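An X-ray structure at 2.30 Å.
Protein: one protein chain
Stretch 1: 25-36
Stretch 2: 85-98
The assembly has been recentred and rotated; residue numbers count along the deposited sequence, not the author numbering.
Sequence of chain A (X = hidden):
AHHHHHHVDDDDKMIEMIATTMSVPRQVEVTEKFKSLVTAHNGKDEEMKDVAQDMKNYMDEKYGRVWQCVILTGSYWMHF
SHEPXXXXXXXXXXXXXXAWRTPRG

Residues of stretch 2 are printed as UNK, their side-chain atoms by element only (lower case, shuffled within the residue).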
# COMPACT_ATOMS: atom_id res chain seq x y z
N PRO A 25 -23.47 -3.15 0.02
CA PRO A 25 -23.64 -2.86 1.47
C PRO A 25 -22.33 -2.81 2.26
O PRO A 25 -22.24 -2.06 3.22
CB PRO A 25 -24.53 -4.02 1.98
CG PRO A 25 -25.14 -4.61 0.76
CD PRO A 25 -24.17 -4.38 -0.37
N ARG A 26 -21.33 -3.60 1.88
CA ARG A 26 -20.04 -3.54 2.54
C ARG A 26 -19.26 -2.28 2.18
O ARG A 26 -18.62 -1.70 3.05
CB ARG A 26 -19.21 -4.75 2.23
CG ARG A 26 -19.77 -5.99 2.87
CD ARG A 26 -18.78 -7.12 2.73
NE ARG A 26 -19.38 -8.40 3.03
CZ ARG A 26 -18.73 -9.56 3.02
NH1 ARG A 26 -17.43 -9.60 2.75
NH2 ARG A 26 -19.39 -10.67 3.31
N GLN A 27 -19.31 -1.87 0.92
CA GLN A 27 -18.71 -0.61 0.50
C GLN A 27 -19.21 0.52 1.38
O GLN A 27 -18.42 1.33 1.82
CB GLN A 27 -19.02 -0.24 -0.96
CG GLN A 27 -18.50 -1.20 -2.02
CD GLN A 27 -19.09 -0.91 -3.39
OE1 GLN A 27 -19.13 0.24 -3.83
NE2 GLN A 27 -19.52 -1.94 -4.07
N VAL A 28 -20.52 0.58 1.62
CA VAL A 28 -21.11 1.63 2.44
C VAL A 28 -20.57 1.54 3.89
O VAL A 28 -20.14 2.54 4.41
CB VAL A 28 -22.67 1.61 2.40
CG1 VAL A 28 -23.28 2.58 3.42
CG2 VAL A 28 -23.17 1.96 1.00
N GLU A 29 -20.58 0.36 4.50
CA GLU A 29 -20.07 0.21 5.89
C GLU A 29 -18.61 0.61 6.04
O GLU A 29 -18.25 1.35 6.95
CB GLU A 29 -20.17 -1.23 6.36
CG GLU A 29 -21.58 -1.73 6.62
CD GLU A 29 -21.60 -3.15 7.17
OE1 GLU A 29 -20.81 -4.01 6.70
OE2 GLU A 29 -22.43 -3.40 8.08
N VAL A 30 -17.78 0.11 5.13
CA VAL A 30 -16.36 0.38 5.16
C VAL A 30 -16.07 1.87 4.98
O VAL A 30 -15.26 2.44 5.73
CB VAL A 30 -15.62 -0.43 4.08
CG1 VAL A 30 -14.17 -0.00 3.93
CG2 VAL A 30 -15.67 -1.91 4.43
N THR A 31 -16.72 2.52 4.01
CA THR A 31 -16.47 3.95 3.78
C THR A 31 -17.03 4.85 4.91
O THR A 31 -16.35 5.77 5.31
CB THR A 31 -16.98 4.42 2.41
OG1 THR A 31 -18.35 4.13 2.29
CG2 THR A 31 -16.22 3.75 1.27
N GLU A 32 -18.20 4.55 5.46
CA GLU A 32 -18.72 5.34 6.61
C GLU A 32 -17.81 5.22 7.84
O GLU A 32 -17.51 6.22 8.50
CB GLU A 32 -20.14 4.94 6.99
CG GLU A 32 -21.20 5.05 5.89
CD GLU A 32 -21.54 6.47 5.44
OE1 GLU A 32 -21.00 7.46 5.98
OE2 GLU A 32 -22.39 6.57 4.52
N LYS A 33 -17.34 4.01 8.11
CA LYS A 33 -16.32 3.77 9.14
C LYS A 33 -15.05 4.60 8.92
O LYS A 33 -14.56 5.25 9.85
CB LYS A 33 -15.96 2.28 9.23
CG LYS A 33 -15.02 1.92 10.37
CD LYS A 33 -15.73 1.97 11.71
CE LYS A 33 -14.78 1.90 12.90
NZ LYS A 33 -15.34 2.69 14.04
N PHE A 34 -14.52 4.60 7.70
CA PHE A 34 -13.34 5.42 7.43
C PHE A 34 -13.60 6.91 7.70
O PHE A 34 -12.75 7.60 8.26
CB PHE A 34 -12.87 5.24 6.00
CG PHE A 34 -11.54 5.87 5.73
CD1 PHE A 34 -10.38 5.23 6.10
CD2 PHE A 34 -11.45 7.10 5.12
CE1 PHE A 34 -9.14 5.79 5.85
CE2 PHE A 34 -10.20 7.66 4.85
CZ PHE A 34 -9.05 7.00 5.21
N LYS A 35 -14.76 7.38 7.26
CA LYS A 35 -15.22 8.76 7.47
C LYS A 35 -15.17 9.13 8.97
O LYS A 35 -14.63 10.16 9.34
CB LYS A 35 -16.65 8.90 6.94
CG LYS A 35 -17.05 10.25 6.39
CD LYS A 35 -18.43 10.16 5.72
CE LYS A 35 -18.89 11.48 5.13
NZ LYS A 35 -19.39 12.43 6.16
N SER A 36 -15.73 8.27 9.82
CA SER A 36 -15.84 8.59 11.25
C SER A 36 -14.48 8.47 11.93
O SER A 36 -14.18 9.26 12.83
CB SER A 36 -16.86 7.69 11.95
OG SER A 36 -16.24 6.55 12.52
N UNK A 85 -10.14 -11.52 -4.70
CA UNK A 85 -10.10 -11.24 -3.26
C UNK A 85 -10.92 -9.99 -3.01
O UNK A 85 -11.09 -9.16 -3.91
c UNK A 85 -7.81 -8.67 -2.88
c UNK A 85 -7.30 -10.16 -4.68
c UNK A 85 -6.59 -9.14 -5.32
c UNK A 85 -7.10 -7.64 -3.52
c UNK A 85 -8.66 -11.04 -2.76
c UNK A 85 -7.91 -9.93 -3.45
c UNK A 85 -6.49 -7.88 -4.74
N UNK A 86 -11.43 -9.86 -1.79
CA UNK A 86 -12.12 -8.64 -1.39
C UNK A 86 -11.11 -7.51 -1.26
O UNK A 86 -10.10 -7.64 -0.58
c UNK A 86 -14.48 -9.92 1.41
c UNK A 86 -13.94 -9.86 -0.01
c UNK A 86 -15.05 -9.53 -1.00
c UNK A 86 -12.84 -8.81 -0.07
N UNK A 87 -11.40 -6.42 -1.96
CA UNK A 87 -10.64 -5.20 -1.86
C UNK A 87 -11.53 -4.00 -2.07
O UNK A 87 -12.60 -4.07 -2.69
c UNK A 87 -9.56 -5.17 -2.92
o UNK A 87 -10.15 -5.02 -4.19
N UNK A 88 -11.04 -2.88 -1.59
CA UNK A 88 -11.67 -1.59 -1.77
C UNK A 88 -10.57 -0.54 -1.79
O UNK A 88 -9.55 -0.65 -1.07
c UNK A 88 -14.88 -0.14 -0.24
c UNK A 88 -12.19 -1.21 0.69
c UNK A 88 -13.62 -0.17 -1.07
c UNK A 88 -12.75 -1.36 -0.72
N UNK A 89 -10.75 0.43 -2.68
CA UNK A 89 -9.87 1.57 -2.85
C UNK A 89 -10.78 2.75 -3.00
O UNK A 89 -11.66 2.75 -3.84
o UNK A 89 -7.08 0.86 -6.06
c UNK A 89 -7.60 -0.07 -5.44
c UNK A 89 -8.23 0.15 -4.10
n UNK A 89 -7.67 -1.29 -5.92
c UNK A 89 -9.04 1.42 -4.09
N UNK A 90 -10.59 3.75 -2.17
CA UNK A 90 -11.40 4.94 -2.24
C UNK A 90 -10.65 6.15 -1.74
O UNK A 90 -9.64 6.03 -1.08
c UNK A 90 -12.59 5.27 2.23
c UNK A 90 -12.73 5.50 0.87
c UNK A 90 -12.73 4.73 -1.51
c UNK A 90 -12.33 3.99 2.68
c UNK A 90 -12.19 2.96 1.76
c UNK A 90 -12.33 3.22 0.41
c UNK A 90 -12.59 4.48 -0.05
N UNK A 91 -11.16 7.31 -2.09
CA UNK A 91 -10.58 8.58 -1.71
C UNK A 91 -11.55 9.27 -0.76
O UNK A 91 -12.77 9.28 -0.97
c UNK A 91 -8.02 10.12 -5.44
n UNK A 91 -6.80 9.71 -5.75
c UNK A 91 -9.88 10.86 -2.71
n UNK A 91 -9.05 9.59 -6.09
c UNK A 91 -10.32 9.42 -2.96
c UNK A 91 -9.46 11.59 -3.99
n UNK A 91 -8.18 11.05 -4.49
N UNK A 92 -11.01 9.82 0.31
CA UNK A 92 -11.75 10.74 1.17
C UNK A 92 -10.89 11.97 1.38
O UNK A 92 -9.90 11.93 2.09
c UNK A 92 -14.96 12.26 3.70
c UNK A 92 -12.08 10.08 2.48
c UNK A 92 -14.17 11.46 2.90
c UNK A 92 -12.95 10.96 3.36
c UNK A 92 -12.55 11.29 4.65
c UNK A 92 -13.34 12.09 5.45
o UNK A 92 -15.30 13.35 5.78
c UNK A 92 -14.53 12.57 4.98
N UNK A 93 -11.23 13.04 0.68
CA UNK A 93 -10.40 14.23 0.61
C UNK A 93 -9.02 13.96 0.04
O UNK A 93 -8.88 13.49 -1.09
N UNK A 94 -8.01 14.25 0.84
CA UNK A 94 -6.62 14.04 0.45
C UNK A 94 -6.12 12.61 0.66
O UNK A 94 -5.09 12.21 0.09
n UNK A 94 -6.01 16.63 5.46
c UNK A 94 -5.51 14.87 2.66
c UNK A 94 -4.43 15.85 3.16
c UNK A 94 -5.69 15.04 1.17
c UNK A 94 -4.85 15.99 5.61
n UNK A 94 -4.43 15.71 6.85
n UNK A 94 -4.10 15.62 4.57
N UNK A 95 -6.81 11.86 1.50
CA UNK A 95 -6.42 10.49 1.81
C UNK A 95 -7.06 9.46 0.89
O UNK A 95 -8.23 9.57 0.54
c UNK A 95 -6.05 11.07 4.20
c UNK A 95 -6.50 12.01 5.07
n UNK A 95 -5.39 12.54 5.68
n UNK A 95 -4.67 11.08 4.29
c UNK A 95 -4.30 11.97 5.20
c UNK A 95 -6.77 10.19 3.25
N UNK A 96 -6.26 8.46 0.52
CA UNK A 96 -6.68 7.32 -0.28
C UNK A 96 -6.55 6.15 0.67
O UNK A 96 -5.51 5.99 1.29
c UNK A 96 -4.87 8.38 -3.56
c UNK A 96 -6.02 5.72 -2.15
c UNK A 96 -5.78 7.10 -1.52
c UNK A 96 -6.00 8.22 -2.55
N UNK A 97 -7.61 5.36 0.80
CA UNK A 97 -7.58 4.13 1.56
C UNK A 97 -7.58 2.92 0.63
O UNK A 97 -8.46 2.76 -0.18
s UNK A 97 -8.81 2.56 3.48
c UNK A 97 -8.78 4.07 2.50
N UNK A 98 -6.56 2.08 0.76
CA UNK A 98 -6.49 0.79 0.13
C UNK A 98 -6.66 -0.26 1.23
O UNK A 98 -5.90 -0.29 2.18
c UNK A 98 -3.24 1.31 -1.97
c UNK A 98 -5.57 2.01 -2.62
c UNK A 98 -5.13 0.58 -0.55
c UNK A 98 -4.62 1.70 -1.45

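Position 85 carries one carbon and then a six-carbon ring with no heteroatom, beyond reach of the helix; this is Phe-85. At 86 there are four carbons, forked at the second, and one fork tip lies 3.3 Å from Arg-26 NH1. The residue is Leu-86, the tip is CD1, and it sits at the edge of the guanidinium, near its plane. Position 87, one carbon and one oxygen, is Ser-87.

Position 88 has four carbons forked at the first, one arm two carbons long, which defines Ile-88. Its CD1 reaches Gln-27 CA at 3.9 Å, and CG2 meets Val-30 CG1 at 4.0 Å. Position 89 shows three carbons, the third bearing one oxygen and one nitrogen: an amide, Gln-89, out of reach of the helix.

At 90, one carbon leads to a bare six-carbon ring lying under a methyl group: Thr-31 CG2 is 3.8 Å from the ring centroid and 5° off the normal. This is Phe-90, whose CZ also approaches Phe-34 CB at 3.6 Å. Position 91 has three carbons, a nitrogen, then a carbon with two more nitrogens; Arg-91 directs its CA-to-CB bond away from the helix.

Position 92 again has a six-carbon ring, now bearing an oxygen, hence Tyr-92. Its CB lies 3.9 Å from Phe-34 CE2, and its OH 3.6 Å from Lys-35 CG. Position 93 lacks side-chain atoms: Gly-93, with phi of 60° in a type II' turn. Position 94 repeats the three-carbon guanidinium pattern and is Arg-94, remote from the helix.

At 95, a five-membered ring of three carbons and two nitrogens identifies His-95; its CB is 4.4 Å from Phe-34 CZ. Four carbons forked at the first, with one longer arm, make 96 Ile-96, pointing away. One carbon and one sulfur make 97 Cys-97, its CB 3.8 Å from Phe-34 CE1 and over one ring face. Position 98, four carbons forked at the second, is Leu-98.

The contact works by apolar packing, with no hydrogen bond across it. Alternation along strand 87-92 turns Ile-88, Phe-90 and Tyr-92 toward the helix. Phe-34 buries the largest area, 107 Å², and the edge of Phe-90 meets its face, with perpendicular planes and centroids 5.2 Å apart. Backbone hydrogen bonds from Phe-90 N to Cys-97 O (3.1 Å) and from Cys-97 N to Phe-90 O (2.8 Å) join the strands and bring both side chains to that ring.

Stretch 2 85-98: FLSIQFRYGRHICL
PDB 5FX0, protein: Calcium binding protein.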